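Local coordinates for Alr4995 protein (Nostoc sp., PDB 6LRF) that acts as a bifunctional enzyme, an arginine dihydrolase that yields ornithine and an ornithine cyclodeaminase that turns ornithine into proline, at residues B[214-219]-B[254-259]; B[21-26]-B[162-167]; B[210-215]-B[231-236]. All coordinates share one frame; numbering follows the deposited sequence.

Contact 1 (B[214-219]-B[254-259])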
loop_
_atom_site.group_PDB
_atom_site.type_symbol
_atom_site.label_atom_id
_atom_site.label_comp_id
_atom_site.label_asym_id
_atom_site.label_seq_id
_atom_site.Cartn_x
_atom_site.Cartn_y
_atom_site.Cartn_z
ATOM N N VAL B 214 -3.958 -26.302 -26.580
ATOM C CA VAL B 214 -5.222 -25.654 -26.939
ATOM C C VAL B 214 -5.604 -25.938 -28.402
ATOM O O VAL B 214 -6.702 -25.607 -28.853
ATOM C CB VAL B 214 -5.159 -24.132 -26.702
ATOM C CG1 VAL B 214 -4.822 -23.843 -25.257
ATOM C CG2 VAL B 214 -4.111 -23.501 -27.611
ATOM N N ASN B 215 -4.686 -26.550 -29.136
ATOM C CA ASN B 215 -4.988 -27.069 -30.462
ATOM C C ASN B 215 -5.383 -28.552 -30.431
ATOM O O ASN B 215 -5.503 -29.186 -31.489
ATOM C CB ASN B 215 -3.793 -26.875 -31.393
ATOM C CG ASN B 215 -3.781 -25.509 -32.030
ATOM O OD1 ASN B 215 -4.348 -25.312 -33.107
ATOM N ND2 ASN B 215 -3.160 -24.549 -31.356
ATOM N N PHE B 216 -5.575 -29.078 -29.217
ATOM C CA PHE B 216 -5.965 -30.472 -28.985
ATOM C C PHE B 216 -4.925 -31.466 -29.483
ATOM O O PHE B 216 -5.276 -32.500 -30.054
ATOM C CB PHE B 216 -7.298 -30.784 -29.653
ATOM C CG PHE B 216 -8.487 -30.219 -28.943
ATOM C CD1 PHE B 216 -9.352 -31.057 -28.250
ATOM C CD2 PHE B 216 -8.767 -28.858 -28.996
ATOM C CE1 PHE B 216 -10.473 -30.544 -27.599
ATOM C CE2 PHE B 216 -9.883 -28.339 -28.354
ATOM C CZ PHE B 216 -10.737 -29.180 -27.651
ATOM N N ALA B 217 -3.652 -31.146 -29.278
ATOM C CA ALA B 217 -2.570 -32.058 -29.631
ATOM C C ALA B 217 -2.692 -33.410 -28.915
ATOM O O ALA B 217 -2.338 -34.451 -29.471
ATOM C CB ALA B 217 -1.209 -31.416 -29.318
ATOM N N CYS B 218 -3.190 -33.389 -27.681
ATOM C CA CYS B 218 -3.298 -34.612 -26.891
ATOM C C CYS B 218 -4.442 -35.487 -27.365
ATOM O O CYS B 218 -4.476 -36.696 -27.087
ATOM C CB CYS B 218 -3.485 -34.274 -25.419
ATOM S SG CYS B 218 -1.974 -33.690 -24.674
ATOM N N ASN B 219 -5.374 -34.856 -28.076
ATOM C CA ASN B 219 -6.537 -35.529 -28.648
ATOM C C ASN B 219 -6.160 -36.239 -29.952
ATOM O O ASN B 219 -6.654 -35.922 -31.032
ATOM C CB ASN B 219 -7.656 -34.521 -28.879
ATOM C CG ASN B 219 -9.021 -35.124 -28.707
ATOM O OD1 ASN B 219 -9.817 -35.169 -29.658
ATOM N ND2 ASN B 219 -9.312 -35.600 -27.492
ATOM N N GLU B 254 -13.685 -27.470 -37.247
ATOM C CA GLU B 254 -15.138 -27.399 -37.090
ATOM C C GLU B 254 -15.616 -28.196 -35.876
ATOM O O GLU B 254 -16.712 -27.972 -35.359
ATOM C CB GLU B 254 -15.838 -27.904 -38.355
ATOM C CG GLU B 254 -17.165 -27.229 -38.640
ATOM C CD GLU B 254 -17.029 -25.720 -38.812
ATOM O OE1 GLU B 254 -15.943 -25.249 -39.230
ATOM O OE2 GLU B 254 -18.015 -25.003 -38.526
ATOM N N PHE B 255 -14.799 -29.138 -35.418
ATOM C CA PHE B 255 -15.196 -29.922 -34.259
ATOM C C PHE B 255 -14.549 -29.354 -33.011
ATOM O O PHE B 255 -15.046 -29.570 -31.901
ATOM C CB PHE B 255 -14.853 -31.401 -34.453
ATOM C CG PHE B 255 -15.671 -32.055 -35.522
ATOM C CD1 PHE B 255 -16.972 -32.466 -35.262
ATOM C CD2 PHE B 255 -15.157 -32.220 -36.804
ATOM C CE1 PHE B 255 -17.745 -33.059 -36.262
ATOM C CE2 PHE B 255 -15.927 -32.805 -37.804
ATOM C CZ PHE B 255 -17.221 -33.226 -37.528
ATOM N N LEU B 256 -13.466 -28.595 -33.194
ATOM C CA LEU B 256 -12.868 -27.867 -32.073
ATOM C C LEU B 256 -13.872 -26.860 -31.523
ATOM O O LEU B 256 -13.746 -26.423 -30.388
ATOM C CB LEU B 256 -11.575 -27.157 -32.484
ATOM C CG LEU B 256 -10.252 -27.761 -31.996
ATOM C CD1 LEU B 256 -9.871 -28.978 -32.821
ATOM C CD2 LEU B 256 -9.113 -26.733 -31.985
ATOM N N LYS B 257 -14.875 -26.511 -32.334
ATOM C CA LYS B 257 -15.952 -25.602 -31.923
ATOM C C LYS B 257 -16.891 -26.207 -30.885
ATOM O O LYS B 257 -17.518 -25.472 -30.112
ATOM C CB LYS B 257 -16.780 -25.163 -33.131
ATOM C CG LYS B 257 -16.022 -24.351 -34.167
ATOM C CD LYS B 257 -16.964 -23.929 -35.283
ATOM C CE LYS B 257 -16.268 -23.057 -36.313
ATOM N NZ LYS B 257 -17.250 -22.460 -37.265
ATOM N N ALA B 258 -17.009 -27.537 -30.878
ATOM C CA ALA B 258 -17.821 -28.221 -29.872
ATOM C C ALA B 258 -16.949 -28.786 -28.753
ATOM O O ALA B 258 -17.451 -29.405 -27.820
ATOM C CB ALA B 258 -18.642 -29.324 -30.508
ATOM N N GLY B 259 -15.642 -28.584 -28.866
ATOM C CA GLY B 259 -14.712 -28.990 -27.831
ATOM C C GLY B 259 -14.134 -30.386 -28.002
ATOM O O GLY B 259 -13.725 -31.011 -27.014
#
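Glu254 OE2 is gripped twice, by the salt-bridging Lys257 NZ at 2.9 Å and by the backbone N of Ser33. Both segments contain a Schellman motif: Phe216 and Gly259, each with positive phi, are the C-prime residues that finish helices 210-213 and 253-256, in the part of the chain that matches the guanidino-group modifying enzymes and probably carries the arginine dihydrolase activity. Leu256, on the same short helix as Glu254, is the residue whose side chain meets 214-219. No hydrogen bond joins the two helix ends. Phe216 and Leu256 instead reach tip to tip, with Phe216 CD2 3.5 Å from Leu256 CG and 3.7 Å from Leu256 CD2. The phenyl CG stands anti to its own carbonyl carbon (chi1 -75°), and Asn219 CB lies in the ring plane at its edge. Asn219 is tied back to the same turn, its backbone N giving to Phe216 O at 3.1 Å. An alanine in place of Phe216 would remove the ring, and would probably loosen Leu256, leave the two helix ends without their main apolar link and disturb the ring of Trp24, which also meets it. The second helix end contributes a backbone group as well, for the carbonyl of Gly259 turns to the aromatic ring: Gly259 O, which also accepts from Tyr167 OH, lies near the ring plane of Phe216, at the edge, 3.3 Å from CE1.

Contact 2 (B[21-26]-B[162-167])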
loop_
_atom_site.group_PDB
_atom_site.type_symbol
_atom_site.label_atom_id
_atom_site.label_comp_id
_atom_site.label_asym_id
_atom_site.label_seq_id
_atom_site.Cartn_x
_atom_site.Cartn_y
_atom_site.Cartn_z
ATOM N N ILE B 21 -22.301 -26.834 -23.115
ATOM C CA ILE B 21 -22.040 -27.686 -21.952
ATOM C C ILE B 21 -20.545 -27.793 -21.652
ATOM O O ILE B 21 -20.155 -28.440 -20.685
ATOM C CB ILE B 21 -22.611 -29.126 -22.132
ATOM C CG1 ILE B 21 -22.023 -29.790 -23.384
ATOM C CG2 ILE B 21 -24.135 -29.113 -22.156
ATOM C CD1 ILE B 21 -22.308 -31.289 -23.495
ATOM N N ASN B 22 -19.712 -27.187 -22.499
ATOM C CA ASN B 22 -18.289 -27.015 -22.197
ATOM C C ASN B 22 -17.796 -25.660 -22.739
ATOM O O ASN B 22 -18.422 -25.094 -23.637
ATOM C CB ASN B 22 -17.453 -28.199 -22.741
ATOM C CG ASN B 22 -17.329 -28.215 -24.261
ATOM O OD1 ASN B 22 -16.749 -27.312 -24.856
ATOM N ND2 ASN B 22 -17.822 -29.287 -24.890
ATOM N N PRO B 23 -16.689 -25.124 -22.184
ATOM C CA PRO B 23 -16.265 -23.756 -22.534
ATOM C C PRO B 23 -15.926 -23.533 -24.012
ATOM O O PRO B 23 -16.060 -22.411 -24.494
ATOM C CB PRO B 23 -15.014 -23.538 -21.662
ATOM C CG PRO B 23 -14.544 -24.917 -21.299
ATOM C CD PRO B 23 -15.817 -25.706 -21.148
ATOM N N TRP B 24 -15.492 -24.569 -24.722
ATOM C CA TRP B 24 -15.162 -24.416 -26.136
ATOM C C TRP B 24 -16.398 -24.153 -27.004
ATOM O O TRP B 24 -16.278 -23.689 -28.143
ATOM C CB TRP B 24 -14.442 -25.654 -26.647
ATOM C CG TRP B 24 -13.148 -25.934 -25.974
ATOM C CD1 TRP B 24 -12.950 -26.705 -24.866
ATOM C CD2 TRP B 24 -11.855 -25.464 -26.375
ATOM N NE1 TRP B 24 -11.613 -26.740 -24.549
ATOM C CE2 TRP B 24 -10.918 -25.987 -25.460
ATOM C CE3 TRP B 24 -11.399 -24.647 -27.417
ATOM C CZ2 TRP B 24 -9.550 -25.720 -25.552
ATOM C CZ3 TRP B 24 -10.038 -24.381 -27.512
ATOM C CH2 TRP B 24 -9.130 -24.914 -26.582
HETATM N N MSE B 25 -17.578 -24.471 -26.468
HETATM C CA MSE B 25 -18.848 -24.269 -27.177
HETATM C C MSE B 25 -19.382 -22.853 -27.042
HETATM O O MSE B 25 -20.363 -22.491 -27.690
HETATM C CB MSE B 25 -19.920 -25.234 -26.665
HETATM C CG MSE B 25 -19.835 -26.649 -27.230
HETATM SE SE MSE B 25 -21.269 -27.810 -26.544
HETATM C CE MSE B 25 -20.752 -29.491 -27.434
ATOM N N GLU B 26 -18.756 -22.064 -26.178
ATOM C CA GLU B 26 -19.236 -20.721 -25.885
ATOM C C GLU B 26 -19.243 -19.846 -27.141
ATOM O O GLU B 26 -18.258 -19.808 -27.886
ATOM C CB GLU B 26 -18.379 -20.093 -24.787
ATOM C CG GLU B 26 -19.128 -19.839 -23.493
ATOM C CD GLU B 26 -20.318 -18.921 -23.691
ATOM O OE1 GLU B 26 -20.129 -17.826 -24.277
ATOM O OE2 GLU B 26 -21.436 -19.293 -23.258
ATOM N N ILE B 162 -8.135 -30.191 -13.508
ATOM C CA ILE B 162 -8.324 -28.910 -12.805
ATOM C C ILE B 162 -8.501 -27.709 -13.722
ATOM O O ILE B 162 -8.755 -26.608 -13.252
ATOM C CB ILE B 162 -7.136 -28.600 -11.883
ATOM C CG1 ILE B 162 -5.847 -28.559 -12.709
ATOM C CG2 ILE B 162 -7.030 -29.641 -10.783
ATOM C CD1 ILE B 162 -4.634 -28.161 -11.926
ATOM N N ASP B 163 -8.352 -27.921 -15.025
ATOM C CA ASP B 163 -8.509 -26.862 -16.021
ATOM C C ASP B 163 -9.755 -27.133 -16.874
ATOM O O ASP B 163 -9.801 -28.104 -17.636
ATOM C CB ASP B 163 -7.256 -26.775 -16.902
ATOM C CG ASP B 163 -7.243 -25.533 -17.799
ATOM O OD1 ASP B 163 -8.316 -25.115 -18.289
ATOM O OD2 ASP B 163 -6.142 -24.977 -18.027
ATOM N N GLU B 164 -10.750 -26.261 -16.761
ATOM C CA GLU B 164 -12.039 -26.481 -17.397
ATOM C C GLU B 164 -11.965 -26.586 -18.930
ATOM O O GLU B 164 -12.858 -27.152 -19.557
ATOM C CB GLU B 164 -13.001 -25.369 -16.993
ATOM C CG GLU B 164 -14.442 -25.652 -17.351
ATOM C CD GLU B 164 -15.314 -24.409 -17.283
ATOM O OE1 GLU B 164 -14.760 -23.293 -17.110
ATOM O OE2 GLU B 164 -16.553 -24.552 -17.405
ATOM N N ARG B 165 -10.902 -26.058 -19.530
ATOM C CA ARG B 165 -10.713 -26.201 -20.972
ATOM C C ARG B 165 -10.459 -27.663 -21.337
ATOM O O ARG B 165 -10.908 -28.146 -22.377
ATOM C CB ARG B 165 -9.552 -25.332 -21.459
ATOM C CG ARG B 165 -9.828 -23.823 -21.393
ATOM C CD ARG B 165 -8.575 -23.022 -21.705
ATOM N NE ARG B 165 -7.534 -23.256 -20.711
ATOM C CZ ARG B 165 -6.235 -23.072 -20.922
ATOM N NH1 ARG B 165 -5.800 -22.644 -22.101
ATOM N NH2 ARG B 165 -5.368 -23.318 -19.946
ATOM N N PHE B 166 -9.737 -28.361 -20.466
ATOM C CA PHE B 166 -9.412 -29.759 -20.686
ATOM C C PHE B 166 -10.255 -30.587 -19.735
ATOM O O PHE B 166 -9.759 -31.162 -18.751
ATOM C CB PHE B 166 -7.912 -29.974 -20.511
ATOM C CG PHE B 166 -7.089 -28.991 -21.306
ATOM C CD1 PHE B 166 -6.955 -29.136 -22.682
ATOM C CD2 PHE B 166 -6.489 -27.896 -20.686
ATOM C CE1 PHE B 166 -6.216 -28.215 -23.427
ATOM C CE2 PHE B 166 -5.745 -26.978 -21.419
ATOM C CZ PHE B 166 -5.608 -27.137 -22.792
ATOM N N TYR B 167 -11.550 -30.605 -20.066
ATOM C CA TYR B 167 -12.623 -31.141 -19.239
ATOM C C TYR B 167 -12.766 -32.667 -19.358
ATOM O O TYR B 167 -13.376 -33.305 -18.496
ATOM C CB TYR B 167 -13.950 -30.447 -19.608
ATOM C CG TYR B 167 -14.413 -30.703 -21.040
ATOM C CD1 TYR B 167 -13.845 -30.025 -22.113
ATOM C CD2 TYR B 167 -15.409 -31.637 -21.310
ATOM C CE1 TYR B 167 -14.263 -30.267 -23.418
ATOM C CE2 TYR B 167 -15.835 -31.888 -22.614
ATOM C CZ TYR B 167 -15.261 -31.199 -23.665
ATOM O OH TYR B 167 -15.679 -31.446 -24.967
#
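An asparagine amide lies stacked on a tyrosine ring: the planes of the Asn22 amide and the Tyr167 phenol are only 20° apart, and Asn22 CB sits 3.8 Å from the ring centroid in a CH-pi contact over the face. Both side chains take the crowded first torsion, with CG between the backbone N and the carbonyl carbon (chi1 71° for Asn22). Asn22 ND2 and Tyr167 OH come within 3.0 Å, yet the angle is too poor for a hydrogen bond; each turns to a carbonyl of 254-259, Ala258 O for the amide and Gly259 O for the hydroxyl. Asn22 OD1 receives weak bonds from the backbone N of Trp24 and Met25, at the 3-10 turn 23-25. The one hydrogen bond across the contact is strong: Trp24 NE1 to Arg165 O, 2.7 Å and nearly straight at 167°, on a lone pair in the carbonyl plane and within the indole plane. Beside it, Pro23 CG lies 3.3 Å from Glu164 O. Arg165 is held side-on by Asp163, with NE to OD1 and NH2 to OD2 at 2.7 Å, while OD1 also takes Arg165 N in an Asx turn; Phe166 CE2 covers one guanidinium face. In the assembly, Glu475 of the second subunit pairs with Arg165 NH1, and Trp479 of that subunit meets Trp24 edge-to-face, both from its helix 467-486. Within the chain, the contact joins the loop between strand 6-9 and helix 34-49 to the loop between strands 155-160 and 173-175, and Ile21 rests on helix 88-91.

Contact 3 (B[210-215]-B[231-236]); sequences EADAVN and KASDAL
The carboxylate of Asp212 forks onto Ser233, and each oxygen uses its syn lone pair: OD1 accepts from Ser233 N at 2.9 Å with an angle of 154°, and OD2 accepts from Ser233 OG at the same 2.9 Å. The serine hydroxyl thus gives its proton to the aspartate and, as N-cap of helix 234-242, accepts from Leu236 N at 2.9 Å, so OG works in both directions. Its chi1 of 75° puts OG between the backbone N and the carbonyl carbon, where it can do both. Asp212 is buried, and its negative charge beside the start of a helix is likely to be stabilised there, which would keep it ionised. Leu236 slides past the carboxylate in the opposite direction, its CD2 methyl only 3.2 Å from Asp212 OD1. At the other end of the contact, Asn215 CB packs by Lys231 O at 4.1 Å; the amide turns back, ND2 giving to Ala211 O at 3.0 Å. Asn215 O takes a bond from Asn230 ND2, and Ala232 N gives to Glu249 OE2. The contact therefore ties the short helix 210-213, which follows strand 205-207, to the first turn of helix 234-242, with strands 221-223 and 226-229 coming between them in the chain and Leu236 also touching Ile208 and Ala217.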
loop_
_atom_site.group_PDB
_atom_site.type_symbol
_atom_site.label_atom_id
_atom_site.label_comp_id
_atom_site.label_asym_id
_atom_site.label_seq_id
_atom_site.Cartn_x
_atom_site.Cartn_y
_atom_site.Cartn_z
ATOM N N GLU B 210 1.437 -25.271 -23.930
ATOM C CA GLU B 210 0.035 -24.865 -23.921
ATOM C C GLU B 210 -0.457 -24.526 -25.326
ATOM O O GLU B 210 -1.641 -24.678 -25.632
ATOM C CB GLU B 210 -0.178 -23.671 -22.989
ATOM C CG GLU B 210 -1.653 -23.351 -22.719
ATOM C CD GLU B 210 -1.855 -22.245 -21.683
ATOM O OE1 GLU B 210 -1.018 -21.313 -21.625
ATOM O OE2 GLU B 210 -2.857 -22.309 -20.924
ATOM N N ALA B 211 0.453 -24.077 -26.182
ATOM C CA ALA B 211 0.098 -23.751 -27.557
ATOM C C ALA B 211 -0.433 -24.981 -28.283
ATOM O O ALA B 211 -1.481 -24.922 -28.928
ATOM C CB ALA B 211 1.297 -23.176 -28.293
ATOM N N ASP B 212 0.291 -26.094 -28.174
ATOM C CA ASP B 212 -0.143 -27.361 -28.768
ATOM C C ASP B 212 -1.384 -27.917 -28.066
ATOM O O ASP B 212 -2.269 -28.482 -28.707
ATOM C CB ASP B 212 0.984 -28.401 -28.721
ATOM C CG ASP B 212 2.055 -28.160 -29.785
ATOM O OD1 ASP B 212 1.797 -28.473 -30.974
ATOM O OD2 ASP B 212 3.158 -27.679 -29.429
ATOM N N ALA B 213 -1.436 -27.746 -26.748
ATOM C CA ALA B 213 -2.555 -28.221 -25.942
ATOM C C ALA B 213 -3.905 -27.615 -26.357
ATOM O O ALA B 213 -4.889 -28.342 -26.490
ATOM C CB ALA B 213 -2.287 -27.946 -24.478
ATOM N N VAL B 214 -3.958 -26.302 -26.580
ATOM C CA VAL B 214 -5.222 -25.654 -26.939
ATOM C C VAL B 214 -5.604 -25.938 -28.402
ATOM O O VAL B 214 -6.702 -25.607 -28.853
ATOM C CB VAL B 214 -5.159 -24.132 -26.702
ATOM C CG1 VAL B 214 -4.822 -23.843 -25.257
ATOM C CG2 VAL B 214 -4.111 -23.501 -27.611
ATOM N N ASN B 215 -4.686 -26.550 -29.136
ATOM C CA ASN B 215 -4.988 -27.069 -30.462
ATOM C C ASN B 215 -5.383 -28.552 -30.431
ATOM O O ASN B 215 -5.503 -29.186 -31.489
ATOM C CB ASN B 215 -3.793 -26.875 -31.393
ATOM C CG ASN B 215 -3.781 -25.509 -32.030
ATOM O OD1 ASN B 215 -4.348 -25.312 -33.107
ATOM N ND2 ASN B 215 -3.160 -24.549 -31.356
ATOM N N LYS B 231 -3.510 -30.416 -35.380
ATOM C CA LYS B 231 -2.412 -29.534 -35.785
ATOM C C LYS B 231 -1.271 -29.605 -34.783
ATOM O O LYS B 231 -1.488 -29.395 -33.587
ATOM C CB LYS B 231 -2.901 -28.080 -35.918
ATOM C CG LYS B 231 -2.647 -27.441 -37.282
ATOM C CD LYS B 231 -3.742 -26.422 -37.640
ATOM C CE LYS B 231 -4.972 -27.126 -38.241
ATOM N NZ LYS B 231 -6.064 -26.215 -38.686
ATOM N N ALA B 232 -0.065 -29.897 -35.266
ATOM C CA ALA B 232 1.110 -30.012 -34.396
ATOM C C ALA B 232 2.159 -28.936 -34.691
ATOM O O ALA B 232 2.353 -28.546 -35.839
ATOM C CB ALA B 232 1.736 -31.405 -34.532
ATOM N N SER B 233 2.835 -28.466 -33.646
ATOM C CA SER B 233 3.960 -27.545 -33.796
ATOM C C SER B 233 5.182 -28.251 -34.390
ATOM O O SER B 233 5.260 -29.485 -34.382
ATOM C CB SER B 233 4.335 -26.941 -32.444
ATOM O OG SER B 233 5.021 -27.899 -31.651
ATOM N N ASP B 234 6.144 -27.468 -34.884
ATOM C CA ASP B 234 7.404 -28.024 -35.389
ATOM C C ASP B 234 8.165 -28.761 -34.292
ATOM O O ASP B 234 8.689 -29.855 -34.512
ATOM C CB ASP B 234 8.293 -26.924 -35.978
ATOM C CG ASP B 234 7.810 -26.445 -37.330
ATOM O OD1 ASP B 234 7.049 -27.189 -37.987
ATOM O OD2 ASP B 234 8.196 -25.327 -37.738
ATOM N N ALA B 235 8.228 -28.141 -33.118
ATOM C CA ALA B 235 8.822 -28.765 -31.943
ATOM C C ALA B 235 8.167 -30.111 -31.665
ATOM O O ALA B 235 8.849 -31.137 -31.550
ATOM C CB ALA B 235 8.687 -27.855 -30.740
ATOM N N LEU B 236 6.839 -30.101 -31.568
ATOM C CA LEU B 236 6.077 -31.311 -31.273
ATOM C C LEU B 236 6.343 -32.400 -32.314
ATOM O O LEU B 236 6.698 -33.533 -31.960
ATOM C CB LEU B 236 4.573 -30.998 -31.197
ATOM C CG LEU B 236 3.650 -32.101 -30.669
ATOM C CD1 LEU B 236 4.173 -32.652 -29.353
ATOM C CD2 LEU B 236 2.238 -31.585 -30.496
#

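All three contacts lie in the N-terminal part that probably carries the arginine dihydrolase activity. Contact 2 closes first along the chain, joining 21-26 to 162-167; contacts 1 and 3 both use the stretch around helix 210-213, sharing Val214 and Asn215, and run to helices 253-256 and 234-242. Contact 1 is the middle one, its centre about 11 Å from each of the others, whose centres are about 18 Å apart. Trp24 CH2 lies 3.4 Å from Val214 O, and Arg165 NH2 forms a salt bridge with Glu210 OE2, so the helix is linked at its start through Glu210 and just past its end through Val214 to distant loops and, through contact 2, to the interface with the second subunit.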